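GrpU microcompartment shell protein (Pectobacterium wasabiae, PDB 4OLP) forms part of the protein shell of a bacterial microcompartment of the glycyl-radical propanediol type and probably binds an iron-sulfur cluster for electron transport. Local coordinates at residues 2-6 and 89-93. Sequence-based numbering, arbitrary orientation.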
loop_
_atom_site.group_PDB
_atom_site.type_symbol
_atom_site.label_atom_id
_atom_site.label_comp_id
_atom_site.label_asym_id
_atom_site.label_seq_id
_atom_site.Cartn_x
_atom_site.Cartn_y
_atom_site.Cartn_z
ATOM N N LYS B 2 -2.508 -6.633 18.419
ATOM C CA LYS B 2 -1.476 -6.214 19.407
ATOM C C LYS B 2 -1.928 -4.924 20.079
ATOM O O LYS B 2 -2.233 -3.950 19.399
ATOM C CB LYS B 2 -0.094 -6.051 18.744
ATOM C CG LYS B 2 1.012 -5.716 19.781
ATOM C CD LYS B 2 1.541 -6.916 20.557
ATOM C CE LYS B 2 2.347 -6.454 21.801
ATOM N NZ LYS B 2 1.443 -6.384 22.989
ATOM N N LYS B 3 -1.951 -4.931 21.412
ATOM C CA LYS B 3 -2.497 -3.828 22.190
ATOM C C LYS B 3 -1.527 -3.215 23.200
ATOM O O LYS B 3 -0.582 -3.845 23.660
ATOM C CB LYS B 3 -3.768 -4.283 22.899
ATOM C CG LYS B 3 -3.520 -5.176 24.098
ATOM C CD LYS B 3 -4.784 -5.810 24.638
ATOM C CE LYS B 3 -4.442 -6.679 25.832
ATOM N NZ LYS B 3 -5.608 -7.473 26.301
ATOM N N ARG B 4 -1.783 -1.966 23.552
ATOM C CA ARG B 4 -0.873 -1.231 24.413
ATOM C C ARG B 4 -1.597 -0.038 25.050
ATOM O O ARG B 4 -2.522 0.544 24.465
ATOM C CB ARG B 4 0.343 -0.871 23.601
ATOM C CG ARG B 4 1.513 -0.299 24.343
ATOM C CD ARG B 4 2.335 -1.365 25.071
ATOM N NE ARG B 4 3.000 -2.325 24.190
ATOM C CZ ARG B 4 3.892 -3.202 24.639
ATOM N NH1 ARG B 4 4.241 -3.189 25.920
ATOM N NH2 ARG B 4 4.447 -4.067 23.806
ATOM N N ILE B 5 -1.264 0.240 26.305
ATOM C CA ILE B 5 -1.918 1.304 27.059
ATOM C C ILE B 5 -0.865 2.250 27.541
ATOM O O ILE B 5 0.103 1.834 28.149
ATOM C CB ILE B 5 -2.685 0.775 28.271
ATOM C CG1 ILE B 5 -3.873 -0.067 27.818
ATOM C CG2 ILE B 5 -3.185 1.931 29.127
ATOM C CD1 ILE B 5 -4.361 -1.035 28.870
ATOM N N ILE B 6 -1.047 3.527 27.250
ATOM C CA ILE B 6 -0.109 4.540 27.675
ATOM C C ILE B 6 -0.731 5.212 28.874
ATOM O O ILE B 6 -1.761 5.867 28.753
ATOM C CB ILE B 6 0.152 5.568 26.558
ATOM C CG1 ILE B 6 0.861 4.891 25.398
ATOM C CG2 ILE B 6 0.987 6.744 27.068
ATOM C CD1 ILE B 6 0.754 5.637 24.087
ATOM N N MET B 89 -10.216 -2.123 26.774
ATOM C CA MET B 89 -9.209 -3.036 26.210
ATOM C C MET B 89 -9.493 -4.482 26.574
ATOM O O MET B 89 -9.238 -5.393 25.785
ATOM C CB MET B 89 -7.805 -2.678 26.693
ATOM C CG MET B 89 -7.356 -1.283 26.315
ATOM S SD MET B 89 -7.384 -0.953 24.555
ATOM C CE MET B 89 -5.747 -1.518 24.106
ATOM N N ARG B 90 -10.026 -4.674 27.776
ATOM C CA ARG B 90 -10.458 -5.973 28.231
ATOM C C ARG B 90 -11.600 -6.508 27.367
ATOM O O ARG B 90 -11.493 -7.578 26.785
ATOM C CB ARG B 90 -10.947 -5.879 29.668
ATOM C CG ARG B 90 -10.496 -7.081 30.449
ATOM C CD ARG B 90 -11.440 -7.384 31.582
ATOM N NE ARG B 90 -12.754 -7.865 31.119
ATOM C CZ ARG B 90 -13.900 -7.189 31.224
ATOM N NH1 ARG B 90 -13.937 -5.979 31.783
ATOM N NH2 ARG B 90 -15.031 -7.725 30.762
ATOM N N ILE B 91 -12.679 -5.730 27.266
ATOM C CA ILE B 91 -13.841 -6.066 26.443
ATOM C C ILE B 91 -13.445 -6.419 25.015
ATOM O O ILE B 91 -14.065 -7.269 24.383
ATOM C CB ILE B 91 -14.832 -4.890 26.401
ATOM C CG1 ILE B 91 -15.459 -4.681 27.783
ATOM C CG2 ILE B 91 -15.892 -5.078 25.326
ATOM C CD1 ILE B 91 -16.796 -3.963 27.816
ATOM N N ILE B 92 -12.426 -5.743 24.492
ATOM C CA ILE B 92 -11.984 -5.954 23.118
ATOM C C ILE B 92 -11.234 -7.283 22.978
ATOM O O ILE B 92 -11.343 -7.926 21.946
ATOM C CB ILE B 92 -11.157 -4.748 22.619
ATOM C CG1 ILE B 92 -12.056 -3.512 22.479
ATOM C CG2 ILE B 92 -10.514 -5.041 21.279
ATOM C CD1 ILE B 92 -11.300 -2.201 22.568
ATOM N N GLU B 93 -10.523 -7.704 24.025
ATOM C CA GLU B 93 -9.904 -9.046 24.072
ATOM C C GLU B 93 -10.932 -10.206 24.040
ATOM O O GLU B 93 -10.553 -11.359 23.870
ATOM C CB GLU B 93 -9.037 -9.192 25.340
ATOM C CG GLU B 93 -7.896 -10.217 25.337
ATOM C CD GLU B 93 -6.971 -10.127 24.137
ATOM O OE1 GLU B 93 -6.767 -11.091 23.319
ATOM O OE2 GLU B 93 -6.435 -9.028 24.046
#
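M89, on the last turn of helix 82-92, points the tip of its side chain, the methyl CE, end-on at edge strand 3-7, between K3 and I5. Its chi angles are all m, which carries CE up to 3.6 Å from CB of K3 and 3.8 Å from the carbonyl O of R4, while farther down the side chain CG meets CD1 of I5 at 3.9 Å. K3 and I5, two apart on the strand, both direct their CA-CB bonds at the helix; R4 between them faces the other way. Beyond CB, K3 runs alongside M89, extended from chi2 on, and its NZ ends 2.9 Å from OE2 of E93 in a hydrogen-bonded salt bridge. E93 lies four residues after M89, so it can reach toward the same strand, and its carboxylate meets K3 well away from the sulfur. M89 also rests on I40 of the adjacent strand 36-42 and I78 of strand 74-80 beyond it, so this contact is the margin of the packing of the C-terminal helix on one face of the antiparallel sheet, part of the alpha/beta BMC fold. On the opposite face, R4 makes a salt bridge with D46 and a cation-pi contact with F49 of the second subunit, which places the strand between the helix of its own chain and an intersubunit interface of the six-chain assembly. With apolar M89 inside and the K3-E93 ion pair at the more exposed border, hydrophobic packing and charge pairing together join the N-terminal strand to the end of the last modelled helix.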